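PDB 6YHH: beta-N-acetylglucosaminidase-like protein Glycoside hydrolase family 20 from Flavobacterium johnsoniae, which probably removes terminal N-acetyl-D-hexosamine residues from chitin-derived oligosaccharides as a family 20 beta-N-acetylhexosaminidase of bacterial chitin metabolism. Local coordinates for residues A[275-280]-A[539-544]; A[150-155]-A[449-454]. One frame throughout, in Å; residues are numbered along the deposited sequence. Where two conformers were deposited one is given.

Contact 1 of 2, residues A[275-280]-A[539-544]; sequences RNAGIF and TRNKGG
A277 meets the loop 539-544 with its methyl group turned toward it, and this small side chain illustrates how two irregular loops can be joined with little more than backbone. Its CB comes up to the amide nitrogen ND2 of N541 at 3.7 Å and lies 3.9 Å from CA of G544. N541 extends its amide toward the methyl because CG stands anti to the backbone N (chi1 -175°), while OD1 accepts from the backbone N of Y547. N276 sets its CB 3.4 Å from O of G544, and its OD1 is taken by NE2 of Q548.

The N of A277 donates to O of G544 at 3.1 Å, arriving in the carbonyl plane on a lone pair. In return CA of G544 approaches O of A277 at 3.4 Å in a CA-H...O contact, which leaves no room for a CB at G544. The same A277 oxygen receives a water at 2.5 Å, which also donates to O of G543, bridging the loops. G544 N bonds to O of N541, closing a type II beta turn with G543 at its third position; both glycines have positive phi. This turn, after strand 532-534, docks on the catalytic-domain loop before helix 289-302, consistent with a place beside the active-site pocket, the A277 side chain lying about 10 Å from that of E317, the predicted proton donor.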
loop_
_atom_site.group_PDB
_atom_site.type_symbol
_atom_site.label_atom_id
_atom_site.label_comp_id
_atom_site.label_asym_id
_atom_site.label_seq_id
_atom_site.Cartn_x
_atom_site.Cartn_y
_atom_site.Cartn_z
ATOM N N ARG A 275 -15.397 -0.989 -21.690
ATOM C CA ARG A 275 -15.269 -1.795 -20.464
ATOM C C ARG A 275 -14.463 -3.076 -20.723
ATOM O O ARG A 275 -14.069 -3.758 -19.731
ATOM C CB ARG A 275 -16.637 -2.155 -19.877
ATOM C CG ARG A 275 -17.514 -0.939 -19.579
ATOM C CD ARG A 275 -16.788 0.046 -18.709
ATOM N NE ARG A 275 -17.649 1.153 -18.337
ATOM C CZ ARG A 275 -17.208 2.167 -17.612
ATOM N NH1 ARG A 275 -15.984 2.199 -17.242
ATOM N NH2 ARG A 275 -18.021 3.210 -17.350
ATOM N N ASN A 276 -14.324 -3.454 -21.969
ATOM C CA ASN A 276 -13.608 -4.691 -22.362
ATOM C C ASN A 276 -12.222 -4.324 -22.866
ATOM O O ASN A 276 -11.882 -3.166 -23.050
ATOM C CB ASN A 276 -14.350 -5.368 -23.525
ATOM C CG ASN A 276 -15.643 -5.998 -23.072
ATOM O OD1 ASN A 276 -15.810 -6.327 -21.939
ATOM N ND2 ASN A 276 -16.527 -6.187 -23.965
ATOM N N ALA A 277 -11.383 -5.338 -23.069
ATOM C CA ALA A 277 -10.124 -5.194 -23.719
ATOM C C ALA A 277 -10.250 -5.424 -25.204
ATOM O O ALA A 277 -11.179 -6.134 -25.659
ATOM C CB ALA A 277 -9.162 -6.229 -23.149
ATOM N N GLY A 278 -9.278 -4.905 -25.951
ATOM C CA GLY A 278 -9.272 -5.167 -27.401
ATOM C C GLY A 278 -8.887 -3.945 -28.222
ATOM O O GLY A 278 -8.285 -3.033 -27.727
ATOM N N ILE A 279 -9.098 -4.091 -29.516
ATOM C CA ILE A 279 -8.845 -3.058 -30.496
ATOM C C ILE A 279 -10.184 -2.581 -30.948
ATOM O O ILE A 279 -11.009 -3.416 -31.443
ATOM C CB ILE A 279 -8.035 -3.576 -31.707
ATOM C CG1 ILE A 279 -6.718 -4.166 -31.244
ATOM C CG2 ILE A 279 -7.815 -2.404 -32.646
ATOM C CD1 ILE A 279 -5.906 -4.894 -32.317
ATOM N N PHE A 280 -10.454 -1.295 -30.857
ATOM C CA PHE A 280 -11.778 -0.750 -31.099
ATOM C C PHE A 280 -11.778 0.208 -32.272
ATOM O O PHE A 280 -10.705 0.769 -32.665
ATOM C CB PHE A 280 -12.353 -0.130 -29.806
ATOM C CG PHE A 280 -12.473 -1.173 -28.684
ATOM C CD1 PHE A 280 -13.550 -2.054 -28.630
ATOM C CD2 PHE A 280 -11.450 -1.346 -27.798
ATOM C CE1 PHE A 280 -13.575 -3.092 -27.686
ATOM C CE2 PHE A 280 -11.495 -2.331 -26.833
ATOM C CZ PHE A 280 -12.555 -3.201 -26.769
ATOM N N THR A 539 -4.336 -15.226 -24.010
ATOM C CA THR A 539 -5.157 -16.329 -23.694
ATOM C C THR A 539 -5.841 -16.308 -22.350
ATOM O O THR A 539 -6.721 -17.150 -22.053
ATOM C CB THR A 539 -4.358 -17.644 -23.848
ATOM O OG1 THR A 539 -3.279 -17.712 -22.886
ATOM C CG2 THR A 539 -3.772 -17.728 -25.234
ATOM N N ARG A 540 -5.464 -15.417 -21.454
ATOM C CA ARG A 540 -6.183 -15.304 -20.199
ATOM C C ARG A 540 -7.578 -14.693 -20.384
ATOM O O ARG A 540 -8.552 -15.215 -19.832
ATOM C CB ARG A 540 -5.399 -14.505 -19.132
ATOM C CG ARG A 540 -6.198 -14.253 -17.833
ATOM C CD ARG A 540 -5.353 -13.896 -16.604
ATOM N NE ARG A 540 -6.283 -13.690 -15.497
ATOM C CZ ARG A 540 -6.056 -13.037 -14.368
ATOM N NH1 ARG A 540 -4.859 -12.590 -14.072
ATOM N NH2 ARG A 540 -6.975 -12.924 -13.449
ATOM N N ASN A 541 -7.641 -13.587 -21.090
ATOM C CA ASN A 541 -8.919 -12.853 -21.320
ATOM C C ASN A 541 -9.270 -13.078 -22.772
ATOM O O ASN A 541 -8.998 -12.207 -23.623
ATOM C CB ASN A 541 -8.664 -11.417 -21.035
ATOM C CG ASN A 541 -9.921 -10.570 -21.124
ATOM O OD1 ASN A 541 -11.007 -11.098 -21.243
ATOM N ND2 ASN A 541 -9.762 -9.256 -21.159
ATOM N N LYS A 542 -9.827 -14.231 -23.079
ATOM C CA LYS A 542 -9.989 -14.606 -24.474
ATOM C C LYS A 542 -10.944 -13.661 -25.164
ATOM O O LYS A 542 -12.057 -13.439 -24.708
ATOM C CB LYS A 542 -10.472 -16.034 -24.590
ATOM C CG LYS A 542 -9.491 -16.994 -23.964
ATOM C CD LYS A 542 -9.984 -18.432 -23.940
ATOM C CE LYS A 542 -8.879 -19.365 -23.486
ATOM N NZ LYS A 542 -8.530 -19.197 -22.071
ATOM N N GLY A 543 -10.506 -13.106 -26.282
ATOM C CA GLY A 543 -11.334 -12.164 -27.024
ATOM C C GLY A 543 -11.529 -10.840 -26.368
ATOM O O GLY A 543 -12.338 -9.993 -26.882
ATOM N N GLY A 544 -10.929 -10.653 -25.186
ATOM C CA GLY A 544 -11.099 -9.370 -24.487
ATOM C C GLY A 544 -12.385 -9.231 -23.729
ATOM O O GLY A 544 -12.566 -8.222 -23.032
HETATM O O HOH W 1 -12.756 -7.172 -27.290
#

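Contact 2 of 2, residues A[150-155]-A[449-454]; sequences MLDASR and TMWTEL. With TRS (2-amino-2-hydroxymethyl-propane-1,3-diol), chain C.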
loop_
_atom_site.group_PDB
_atom_site.type_symbol
_atom_site.label_atom_id
_atom_site.label_comp_id
_atom_site.label_asym_id
_atom_site.label_seq_id
_atom_site.Cartn_x
_atom_site.Cartn_y
_atom_site.Cartn_z
ATOM N N MET A 150 6.671 2.053 -19.021
ATOM C CA MET A 150 5.388 2.638 -19.360
ATOM C C MET A 150 4.337 2.132 -18.370
ATOM O O MET A 150 4.194 0.937 -18.204
ATOM C CB MET A 150 4.950 2.319 -20.756
ATOM C CG MET A 150 3.755 3.157 -21.164
ATOM S SD MET A 150 2.772 2.410 -22.463
ATOM C CE MET A 150 2.019 1.219 -21.345
ATOM N N LEU A 151 3.586 3.039 -17.775
ATOM C CA LEU A 151 2.402 2.673 -16.922
ATOM C C LEU A 151 1.101 3.078 -17.604
ATOM O O LEU A 151 0.945 4.254 -18.002
ATOM C CB LEU A 151 2.479 3.368 -15.573
ATOM C CG LEU A 151 1.363 3.108 -14.527
ATOM C CD1 LEU A 151 1.910 3.224 -13.075
ATOM C CD2 LEU A 151 0.201 4.051 -14.708
ATOM N N ASP A 152 0.258 2.098 -17.873
ATOM C CA ASP A 152 -1.118 2.315 -18.464
ATOM C C ASP A 152 -2.055 2.682 -17.350
ATOM O O ASP A 152 -2.401 1.846 -16.472
ATOM C CB ASP A 152 -1.519 1.035 -19.164
ATOM C CG ASP A 152 -2.910 1.009 -19.712
ATOM O OD1 ASP A 152 -3.706 1.999 -19.585
ATOM O OD2 ASP A 152 -3.262 -0.076 -20.256
ATOM N N ALA A 153 -2.427 3.965 -17.296
ATOM C CA ALA A 153 -3.358 4.408 -16.270
ATOM C C ALA A 153 -4.825 4.414 -16.766
ATOM O O ALA A 153 -5.749 4.754 -16.020
ATOM C CB ALA A 153 -2.968 5.804 -15.803
ATOM N N SER A 154 -5.050 3.997 -18.017
ATOM C CA SER A 154 -6.389 4.026 -18.590
ATOM C C SER A 154 -7.190 2.709 -18.315
ATOM O O SER A 154 -8.340 2.754 -17.897
ATOM C CB SER A 154 -6.318 4.287 -20.117
ATOM O OG SER A 154 -7.596 4.202 -20.718
ATOM N N ARG A 155 -6.592 1.566 -18.648
ATOM C CA ARG A 155 -7.345 0.328 -18.562
ATOM C C ARG A 155 -7.792 0.075 -17.097
ATOM O O ARG A 155 -8.954 -0.063 -16.805
ATOM C CB ARG A 155 -6.527 -0.832 -19.113
ATOM C CG ARG A 155 -6.558 -0.929 -20.644
ATOM C CD ARG A 155 -6.268 0.350 -21.379
ATOM N NE ARG A 155 -6.280 0.146 -22.850
ATOM C CZ ARG A 155 -5.302 -0.411 -23.538
ATOM N NH1 ARG A 155 -4.145 -0.765 -22.959
ATOM N NH2 ARG A 155 -5.475 -0.721 -24.796
ATOM N N THR A 449 6.637 -2.225 -20.993
ATOM C CA THR A 449 5.301 -1.653 -21.092
ATOM C C THR A 449 4.304 -2.405 -20.235
ATOM O O THR A 449 3.927 -3.519 -20.549
ATOM C CB THR A 449 4.734 -1.624 -22.519
ATOM O OG1 THR A 449 4.684 -2.977 -23.067
ATOM C CG2 THR A 449 5.566 -0.745 -23.418
ATOM N N MET A 450 3.854 -1.792 -19.154
ATOM C CA MET A 450 2.816 -2.380 -18.304
ATOM C C MET A 450 1.424 -1.903 -18.646
ATOM O O MET A 450 0.889 -0.938 -18.055
ATOM C CB MET A 450 3.051 -2.165 -16.820
ATOM C CG MET A 450 2.090 -3.027 -15.972
ATOM S SD MET A 450 2.258 -4.793 -16.289
ATOM C CE MET A 450 0.635 -5.328 -15.725
ATOM N N TRP A 451 0.868 -2.531 -19.665
ATOM C CA TRP A 451 -0.537 -2.430 -20.038
ATOM C C TRP A 451 -1.408 -3.028 -18.902
ATOM O O TRP A 451 -1.028 -4.032 -18.301
ATOM C CB TRP A 451 -0.820 -3.082 -21.333
ATOM C CG TRP A 451 0.036 -2.600 -22.451
ATOM C CD1 TRP A 451 1.152 -3.198 -22.948
ATOM C CD2 TRP A 451 -0.015 -1.307 -23.057
ATOM N NE1 TRP A 451 1.755 -2.390 -23.911
ATOM C CE2 TRP A 451 1.081 -1.209 -23.943
ATOM C CE3 TRP A 451 -0.854 -0.234 -22.917
ATOM C CZ2 TRP A 451 1.260 -0.109 -24.789
ATOM C CZ3 TRP A 451 -0.688 0.853 -23.743
ATOM C CH2 TRP A 451 0.350 0.929 -24.648
ATOM N N THR A 452 -2.533 -2.369 -18.585
ATOM C CA THR A 452 -3.290 -2.734 -17.365
ATOM C C THR A 452 -4.688 -3.287 -17.544
ATOM O O THR A 452 -5.447 -3.316 -16.566
ATOM C CB THR A 452 -3.262 -1.583 -16.362
ATOM O OG1 THR A 452 -3.846 -0.389 -16.927
ATOM C CG2 THR A 452 -1.901 -1.290 -15.864
ATOM N N GLU A 453 -4.973 -3.912 -18.689
ATOM C CA GLU A 453 -6.226 -4.648 -18.828
ATOM C C GLU A 453 -6.470 -5.594 -17.679
ATOM O O GLU A 453 -7.628 -5.712 -17.192
ATOM C CB GLU A 453 -6.268 -5.470 -20.075
ATOM C CG GLU A 453 -6.308 -4.695 -21.400
ATOM C CD GLU A 453 -5.029 -4.262 -22.009
ATOM O OE1 GLU A 453 -3.993 -4.165 -21.286
ATOM O OE2 GLU A 453 -5.062 -4.081 -23.271
ATOM N N LEU A 454 -5.404 -6.325 -17.257
ATOM C CA LEU A 454 -5.516 -7.372 -16.319
ATOM C C LEU A 454 -4.703 -7.153 -15.023
ATOM O O LEU A 454 -4.270 -8.124 -14.404
ATOM C CB LEU A 454 -5.114 -8.723 -16.947
ATOM C CG LEU A 454 -5.852 -9.093 -18.249
ATOM C CD1 LEU A 454 -5.305 -10.397 -18.921
ATOM C CD2 LEU A 454 -7.396 -9.160 -18.041
HETATM C C TRS C . -1.918 -2.804 -26.525
HETATM C C1 TRS C . -0.601 -3.334 -26.134
HETATM C C2 TRS C . -1.888 -1.312 -26.216
HETATM C C3 TRS C . -3.006 -3.479 -25.731
HETATM N N TRS C . -2.191 -3.070 -27.961
HETATM O O1 TRS C . -0.495 -4.701 -26.538
HETATM O O2 TRS C . -3.154 -0.789 -26.374
HETATM O O3 TRS C . -2.753 -3.351 -24.347
#
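Backbone pairing joins parallel strands 146-152 and 443-450, M450 N donating to M150 O and D152 N to M450 O. Beyond the strand ends, T452 continues the link, its OG1 donating to D152 O at 2.7 Å and its N to D152 OD2 at 2.9 Å, nearly straight at 172°.

Charge gathers round D152. OD1 accepts from N of S154 (an Asx turn) and from N of R155, completing an Asx motif, while OD2 also takes NH1 of R155 in the guanidinium plane. E453 OE2 sits over one guanidinium face, 3.5 Å from R155 NH1, an ion pair without a directed N-H. Q186 holds NE of R155.

In the aromatic packing, the bent M150 chain (chi3 76°) lays CE 3.4 Å from the centroid of the W451 six-membered ring, with SD making a Met-aromatic contact; Tris, probably from the crystallisation liquor, lies over the opposite face.

R155 NH2 donates to Tris O2 at 2.8 Å, and Tris O3 to E453 OE2 at 2.6 Å. This cluster at the C-terminal ends of parallel strands, its R155 side chain about 6 Å from that of E317, the predicted proton donor, is consistent with the active-site pocket of a family 20 TIM barrel.

Overall arrangement
From the N terminus, the chain passes through the mixed sheet of the first domain and enters the barrel at strand 146-152, whose end supplies the first half of contact 2. It then reaches the loop 275-280, the first half of contact 1, before returning on strand 443-450 to complete contact 2 and so join the first barrel strand to the last. Contact 1 closes later, when the loop 539-544 comes back to 275-280. The two closures therefore cross. Their centres lie about 13 Å apart and they touch, A277 packing on E453 and N541 on L454, so E453 and L454, just past the last barrel strand, also pack against residues of contact 1.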